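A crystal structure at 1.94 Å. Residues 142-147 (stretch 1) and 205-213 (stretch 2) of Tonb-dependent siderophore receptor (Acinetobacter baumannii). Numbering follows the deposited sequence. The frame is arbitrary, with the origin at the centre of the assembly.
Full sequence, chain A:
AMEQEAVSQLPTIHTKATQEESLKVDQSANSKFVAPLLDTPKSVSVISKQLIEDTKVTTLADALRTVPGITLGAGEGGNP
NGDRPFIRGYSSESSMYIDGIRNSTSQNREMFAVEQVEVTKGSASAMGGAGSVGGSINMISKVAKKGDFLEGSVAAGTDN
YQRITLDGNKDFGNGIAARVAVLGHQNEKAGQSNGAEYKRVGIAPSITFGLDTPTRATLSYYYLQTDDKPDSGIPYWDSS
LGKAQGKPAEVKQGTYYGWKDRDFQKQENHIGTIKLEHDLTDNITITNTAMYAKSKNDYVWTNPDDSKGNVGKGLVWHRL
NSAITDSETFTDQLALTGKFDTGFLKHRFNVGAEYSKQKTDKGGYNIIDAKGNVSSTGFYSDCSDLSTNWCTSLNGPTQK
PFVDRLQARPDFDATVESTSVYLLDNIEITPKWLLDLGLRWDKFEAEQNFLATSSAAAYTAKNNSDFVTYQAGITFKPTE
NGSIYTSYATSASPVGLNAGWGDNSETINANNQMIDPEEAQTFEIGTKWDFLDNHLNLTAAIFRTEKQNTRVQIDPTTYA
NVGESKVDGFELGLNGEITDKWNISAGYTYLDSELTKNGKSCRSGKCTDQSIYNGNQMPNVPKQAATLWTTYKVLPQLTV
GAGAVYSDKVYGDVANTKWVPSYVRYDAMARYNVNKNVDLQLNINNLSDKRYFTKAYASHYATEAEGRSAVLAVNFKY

Stretch 1 142-147: KVAKKG
Stretch 2, residues 205-213: PSITFGLDT

Contact between residues 142-147, an extended segment without regular secondary structure, and residues 205-213, whose strand runs through Phe 209 before giving way to a turn. The two stretches travel in broadly the same direction, 38° apart, and bury 317 Å² between them, both sides summed. Register is set by Ala 144 CA and Ile 207 CA at 5.6 Å and, farther along, by Lys 146 CA and Leu 211 CA at 7.2 Å.

One direct hydrogen bond joins the stretches, from Ala 144 N to Ser 206 OG (3.2 Å, N-H...O angle 150°). Ser 206 (phi/psi -146/163) points toward stretch 1 with chi1 p, which brings its hydroxyl to the backbone of Ala 144 (-51/137). A water lies 2.6 Å from Ser 206 OG and makes a weak hydrogen bond to Lys 142 O at 3.4 Å, extending the link two residues back, to Lys 142.

Van der Waals contacts fill in around the hydrogen bond. Val 143 (-134/161, chi1 p) lays CG2 3.5 Å from Ser 206 OG. Ala 144 CB points toward stretch 2 and sits 4.2 Å from Ile 207 CA, close to the strand backbone because the Ile 207 side chain (chi1 t, chi2 t) points away. Thr 208 (chi1 t) turns CG2 to within 3.5 Å of Ala 144 O and 4.0 Å of Ala 144 CB; its OG1 is hydrogen-bonded elsewhere in the structure. Leu 211 (m, t) places CD1 4.0 Å from Lys 146 N and 4.2 Å from Lys 146 CB.

One pair of opposite charges lies near the end of the contact. Lys 146 (-70/147) extends as p, t, t, t, bringing NZ 4.4 Å from Asp 212 OD1, too far for a salt bridge.

Gly 210 (83/21) to Thr 213 forms a type II turn, with Leu 211 at -49/137 and Asp 212 at 62/23. Gly 210 O accepts from Thr 213 N (2.9 Å) and Thr 213 OG1 (2.7 Å).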

# COMPACT_ATOMS: atom_id res chain seq x y z
N LYS A 142 -8.10 14.96 -1.97
CA LYS A 142 -8.68 16.18 -2.52
C LYS A 142 -9.65 16.74 -1.51
O LYS A 142 -10.57 16.06 -1.08
CB LYS A 142 -9.46 15.84 -3.78
CG LYS A 142 -8.57 15.41 -4.94
CD LYS A 142 -9.40 14.77 -6.05
CE LYS A 142 -8.53 14.58 -7.28
NZ LYS A 142 -9.07 13.52 -8.16
N VAL A 143 -9.50 18.00 -1.17
CA VAL A 143 -10.48 18.64 -0.31
C VAL A 143 -10.94 20.04 -0.81
O VAL A 143 -10.28 20.67 -1.64
CB VAL A 143 -9.97 18.68 1.15
CG1 VAL A 143 -8.69 19.49 1.25
CG2 VAL A 143 -11.04 19.21 2.09
N ALA A 144 -12.08 20.49 -0.30
CA ALA A 144 -12.65 21.78 -0.68
C ALA A 144 -11.60 22.85 -0.55
O ALA A 144 -10.86 22.90 0.44
CB ALA A 144 -13.85 22.12 0.20
N LYS A 145 -11.55 23.73 -1.54
CA LYS A 145 -10.60 24.80 -1.56
C LYS A 145 -11.11 26.02 -2.35
O LYS A 145 -12.23 26.02 -2.90
CB LYS A 145 -9.27 24.28 -2.13
CG LYS A 145 -9.41 23.77 -3.55
CD LYS A 145 -8.13 23.09 -4.01
CE LYS A 145 -8.19 22.81 -5.49
NZ LYS A 145 -6.95 22.13 -5.95
N LYS A 146 -10.31 27.08 -2.38
CA LYS A 146 -10.78 28.30 -3.04
C LYS A 146 -10.85 28.15 -4.57
O LYS A 146 -10.05 27.45 -5.18
CB LYS A 146 -9.89 29.50 -2.68
CG LYS A 146 -8.46 29.39 -3.17
CD LYS A 146 -7.67 30.66 -2.85
CE LYS A 146 -6.27 30.59 -3.43
NZ LYS A 146 -5.35 31.58 -2.81
N GLY A 147 -11.82 28.82 -5.18
CA GLY A 147 -11.95 28.80 -6.63
C GLY A 147 -13.00 27.80 -7.05
O GLY A 147 -13.04 26.68 -6.53
N PRO A 205 -17.56 14.09 -0.17
CA PRO A 205 -17.92 15.48 0.05
C PRO A 205 -17.15 16.13 1.19
O PRO A 205 -16.92 15.50 2.24
CB PRO A 205 -19.38 15.38 0.41
CG PRO A 205 -19.51 14.08 1.12
CD PRO A 205 -18.42 13.18 0.62
N SER A 206 -16.78 17.39 1.01
CA SER A 206 -16.22 18.14 2.11
C SER A 206 -16.62 19.63 2.08
O SER A 206 -17.01 20.15 1.05
CB SER A 206 -14.70 18.02 2.08
OG SER A 206 -14.21 18.45 0.86
N ILE A 207 -16.44 20.29 3.21
CA ILE A 207 -16.65 21.73 3.26
C ILE A 207 -15.64 22.37 4.17
O ILE A 207 -15.27 21.79 5.19
CB ILE A 207 -18.11 22.04 3.69
CG1 ILE A 207 -18.37 23.56 3.69
CG2 ILE A 207 -18.44 21.45 5.04
CD1 ILE A 207 -19.84 23.88 3.89
N THR A 208 -15.14 23.52 3.75
CA THR A 208 -14.12 24.24 4.51
C THR A 208 -14.58 25.69 4.78
O THR A 208 -15.32 26.27 3.98
CB THR A 208 -12.75 24.17 3.80
OG1 THR A 208 -11.70 24.54 4.71
CG2 THR A 208 -12.67 25.04 2.59
N PHE A 209 -14.17 26.21 5.94
CA PHE A 209 -14.59 27.51 6.45
C PHE A 209 -13.34 28.31 6.83
O PHE A 209 -12.35 27.73 7.30
CB PHE A 209 -15.43 27.34 7.70
CG PHE A 209 -16.62 26.43 7.53
CD1 PHE A 209 -16.51 25.06 7.73
CD2 PHE A 209 -17.87 26.96 7.23
CE1 PHE A 209 -17.61 24.24 7.60
CE2 PHE A 209 -18.98 26.14 7.11
CZ PHE A 209 -18.85 24.78 7.30
N GLY A 210 -13.38 29.63 6.63
CA GLY A 210 -12.27 30.49 7.09
C GLY A 210 -11.10 30.56 6.12
O GLY A 210 -9.98 30.93 6.49
N LEU A 211 -11.37 30.23 4.86
CA LEU A 211 -10.35 30.34 3.85
C LEU A 211 -9.70 31.71 3.93
O LEU A 211 -10.38 32.72 4.10
CB LEU A 211 -10.94 30.15 2.46
CG LEU A 211 -11.27 28.72 2.05
CD1 LEU A 211 -12.14 28.74 0.80
CD2 LEU A 211 -9.98 27.93 1.82
N ASP A 212 -8.37 31.72 3.82
CA ASP A 212 -7.58 32.96 3.82
C ASP A 212 -7.71 33.77 5.10
O ASP A 212 -7.49 34.96 5.09
CB ASP A 212 -7.97 33.84 2.63
CG ASP A 212 -7.56 33.24 1.30
OD1 ASP A 212 -6.53 32.53 1.27
OD2 ASP A 212 -8.27 33.46 0.30
N THR A 213 -8.09 33.11 6.19
CA THR A 213 -8.12 33.75 7.49
C THR A 213 -7.34 32.93 8.50
O THR A 213 -6.93 31.81 8.18
CB THR A 213 -9.55 33.89 8.04
OG1 THR A 213 -9.96 32.65 8.63
CG2 THR A 213 -10.51 34.33 6.96
O HOH W 1 -13.91 16.38 -0.71